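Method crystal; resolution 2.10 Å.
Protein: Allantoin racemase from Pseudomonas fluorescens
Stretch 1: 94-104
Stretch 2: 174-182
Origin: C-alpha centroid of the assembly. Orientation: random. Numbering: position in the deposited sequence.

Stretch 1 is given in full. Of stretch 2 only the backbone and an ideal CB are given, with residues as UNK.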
# COMPACT_ATOMS: atom_id res chain seq x y z
N ASP E 94 18.67 -13.24 -9.11
CA ASP E 94 19.04 -12.03 -9.79
C ASP E 94 19.78 -11.15 -8.80
O ASP E 94 19.36 -11.04 -7.64
CB ASP E 94 17.81 -11.32 -10.34
CG ASP E 94 18.18 -10.23 -11.29
OD1 ASP E 94 18.66 -9.17 -10.82
OD2 ASP E 94 18.06 -10.47 -12.51
N ILE E 95 20.85 -10.51 -9.25
CA ILE E 95 21.69 -9.73 -8.33
C ILE E 95 20.93 -8.56 -7.71
O ILE E 95 21.29 -8.07 -6.65
CB ILE E 95 23.00 -9.25 -8.98
CG1 ILE E 95 22.72 -8.19 -10.06
CG2 ILE E 95 23.78 -10.44 -9.55
CD1 ILE E 95 24.01 -7.57 -10.67
N THR E 96 19.87 -8.14 -8.39
CA THR E 96 19.01 -7.07 -7.91
C THR E 96 18.38 -7.44 -6.58
O THR E 96 18.52 -6.74 -5.58
CB THR E 96 17.85 -6.82 -8.90
OG1 THR E 96 18.37 -6.63 -10.23
CG2 THR E 96 17.02 -5.62 -8.47
N GLU E 97 17.69 -8.56 -6.58
CA GLU E 97 17.02 -9.03 -5.39
C GLU E 97 18.02 -9.55 -4.38
O GLU E 97 17.88 -9.30 -3.19
CB GLU E 97 15.97 -10.05 -5.79
CG GLU E 97 14.95 -9.35 -6.67
CD GLU E 97 14.35 -10.22 -7.74
OE1 GLU E 97 13.97 -9.65 -8.78
OE2 GLU E 97 14.27 -11.45 -7.55
N ALA E 98 19.08 -10.18 -4.86
CA ALA E 98 20.14 -10.61 -3.96
C ALA E 98 20.66 -9.42 -3.17
O ALA E 98 20.71 -9.47 -1.94
CB ALA E 98 21.26 -11.26 -4.74
N ALA E 99 20.99 -8.32 -3.85
CA ALA E 99 21.52 -7.15 -3.15
C ALA E 99 20.51 -6.57 -2.15
O ALA E 99 20.86 -6.33 -0.99
CB ALA E 99 21.96 -6.08 -4.15
N ALA E 100 19.26 -6.36 -2.58
CA ALA E 100 18.28 -5.75 -1.70
C ALA E 100 17.98 -6.65 -0.52
O ALA E 100 17.95 -6.19 0.63
CB ALA E 100 17.00 -5.42 -2.46
N SER E 101 17.80 -7.93 -0.79
CA SER E 101 17.49 -8.89 0.26
C SER E 101 18.60 -8.98 1.33
O SER E 101 18.31 -8.98 2.53
CB SER E 101 17.17 -10.27 -0.33
OG SER E 101 16.70 -11.15 0.68
N THR E 102 19.86 -9.06 0.91
CA THR E 102 20.89 -9.13 1.95
C THR E 102 21.08 -7.79 2.66
O THR E 102 21.29 -7.77 3.86
CB THR E 102 22.24 -9.81 1.55
OG1 THR E 102 23.31 -8.86 1.52
CG2 THR E 102 22.14 -10.57 0.25
N ALA E 103 20.97 -6.67 1.94
CA ALA E 103 21.05 -5.34 2.58
C ALA E 103 19.99 -5.18 3.68
O ALA E 103 20.21 -4.52 4.71
CB ALA E 103 20.93 -4.22 1.55
N MET E 104 18.84 -5.79 3.47
CA MET E 104 17.76 -5.70 4.44
C MET E 104 18.08 -6.37 5.78
O MET E 104 17.46 -6.06 6.80
CB MET E 104 16.45 -6.22 3.85
CG MET E 104 15.78 -5.22 2.89
SD MET E 104 14.52 -6.00 1.88
CE MET E 104 13.58 -6.86 3.15
N UNK E 174 20.74 3.28 5.14
CA UNK E 174 21.69 2.81 6.13
C UNK E 174 22.63 1.82 5.49
O UNK E 174 23.68 1.48 6.03
CB UNK E 174 20.98 2.18 7.33
N UNK E 175 22.24 1.37 4.31
CA UNK E 175 23.03 0.45 3.52
C UNK E 175 22.97 0.87 2.06
O UNK E 175 21.93 1.35 1.59
CB UNK E 175 22.54 -0.99 3.70
N UNK E 176 24.08 0.70 1.36
CA UNK E 176 24.10 1.01 -0.06
C UNK E 176 24.18 -0.27 -0.86
O UNK E 176 24.96 -1.16 -0.54
CB UNK E 176 25.27 1.93 -0.40
N UNK E 177 23.33 -0.39 -1.88
CA UNK E 177 23.44 -1.47 -2.85
C UNK E 177 24.01 -0.94 -4.16
O UNK E 177 23.56 0.08 -4.66
CB UNK E 177 22.08 -2.13 -3.08
N UNK E 178 25.01 -1.63 -4.69
CA UNK E 178 25.49 -1.35 -6.04
C UNK E 178 24.36 -1.66 -7.02
O UNK E 178 23.73 -2.71 -6.93
CB UNK E 178 26.74 -2.16 -6.37
N UNK E 179 24.10 -0.75 -7.95
CA UNK E 179 22.92 -0.88 -8.80
C UNK E 179 23.29 -1.09 -10.24
O UNK E 179 22.61 -0.61 -11.16
CB UNK E 179 22.03 0.36 -8.67
N UNK E 180 24.43 -1.76 -10.44
CA UNK E 180 24.85 -2.21 -11.76
C UNK E 180 25.81 -3.41 -11.66
O UNK E 180 26.66 -3.46 -10.76
CB UNK E 180 25.52 -1.06 -12.52
N UNK E 181 25.65 -4.38 -12.55
CA UNK E 181 26.53 -5.54 -12.57
C UNK E 181 27.98 -5.15 -12.78
O UNK E 181 28.90 -5.76 -12.21
CB UNK E 181 26.09 -6.52 -13.66
N UNK E 182 28.20 -4.14 -13.62
CA UNK E 182 29.53 -3.63 -13.88
C UNK E 182 30.13 -2.86 -12.72
O UNK E 182 31.27 -2.39 -12.79
CB UNK E 182 29.50 -2.73 -15.12

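The helix that begins at Ile95 runs nearly antiparallel to the strand of stretch 2, at 174°, with the axes only 8.4 Å apart at closest approach. What it offers is a row of apolar groups, Ile95 followed by the small Ala99 and Ala103, all directed toward the strand. Its backbone amides are largely spent on helical bonds.

Position 174 lies beyond this row, with no atom of the helix stretch within 5.5 Å of its ideal CB. Stretch 1 sets no preference here, and polar or apolar residues would do. It is Glu174, whose carboxylate oxygens are hydrogen-bonded elsewhere in the structure.

At position 175 the extended backbone (-139/144) directs CB toward the helix, 4.2 Å from Ala103 CB. A compact apolar group is called for: alanine, valine or isoleucine could fit, the beta-branched ones agreeing well with the strand angles. The residue is Val175, with chi1 at t, and its CG1 lies 3.6 Å from Ala103 CB.

Position 176 follows the strand's alternation and points away. The helix has no say in it; the backbone would accept many residues. Ile176 is found.

Position 177 points back toward the helix at its tightest register, opposite Ala99. The ideal CB is 4.1 Å from Ala99 CB and 5.2 Å from Ala103 CB, so it looks between two alanines one helical turn apart. Alanine, serine, cysteine or perhaps valine are plausible; the surroundings are mostly apolar. The deposited Cys177, chi1 m, places SG 3.5 Å from Ala103 CB and 4.0 Å from Ala99 CB. SG also lies 3.5 Å from Ala99 O, which accepts the helical bond from Ala103 N; no hydrogen bond crosses between the stretches.

Position 178 points sideways, clear of the helix, and suits a range of sizes; it is Leu178, whose side chain makes no contact with stretch 1.

Position 179 points away, and its angles (-115/33) do not demand glycine. Gly179 is deposited.

Position 180 also points away and is free as far as stretch 1 is concerned. Cys180 occupies it, its SG accepting a weak hydrogen bond from the amide N of residue 182 at 3.5 Å.

At position 181 an ideal CB would sit sideways, just 3.8 Å from Ile95 CD1. Glycine or alanine suits best, although the angles (-59/-37) are open to any residue. Gly181 leaves its CA exposed to Ile95 CD1, also at 3.8 Å.

Position 182 is out of reach and unconstrained by the helix; Gly182 closes the stretch.

Stretch 2 174-182: EVICLGCGG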
# COMPACT_ATOMS: atom_id res chain seq x y z
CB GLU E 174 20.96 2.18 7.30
CG GLU E 174 19.98 3.16 7.93
CD GLU E 174 19.34 2.63 9.17
OE1 GLU E 174 19.65 1.47 9.54
OE2 GLU E 174 18.55 3.38 9.80
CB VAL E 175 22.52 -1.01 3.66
CG1 VAL E 175 23.40 -1.98 2.85
CG2 VAL E 175 22.49 -1.43 5.13
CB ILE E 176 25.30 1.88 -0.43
CG1 ILE E 176 25.27 3.19 0.37
CG2 ILE E 176 25.30 2.14 -1.91
CD1 ILE E 176 24.11 4.12 0.02
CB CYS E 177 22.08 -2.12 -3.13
SG CYS E 177 21.32 -2.94 -1.71
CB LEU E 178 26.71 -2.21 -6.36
CG LEU E 178 27.86 -1.95 -5.39
CD1 LEU E 178 29.12 -2.68 -5.83
CD2 LEU E 178 28.11 -0.46 -5.24
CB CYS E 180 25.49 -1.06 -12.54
SG CYS E 180 26.02 -1.52 -14.20
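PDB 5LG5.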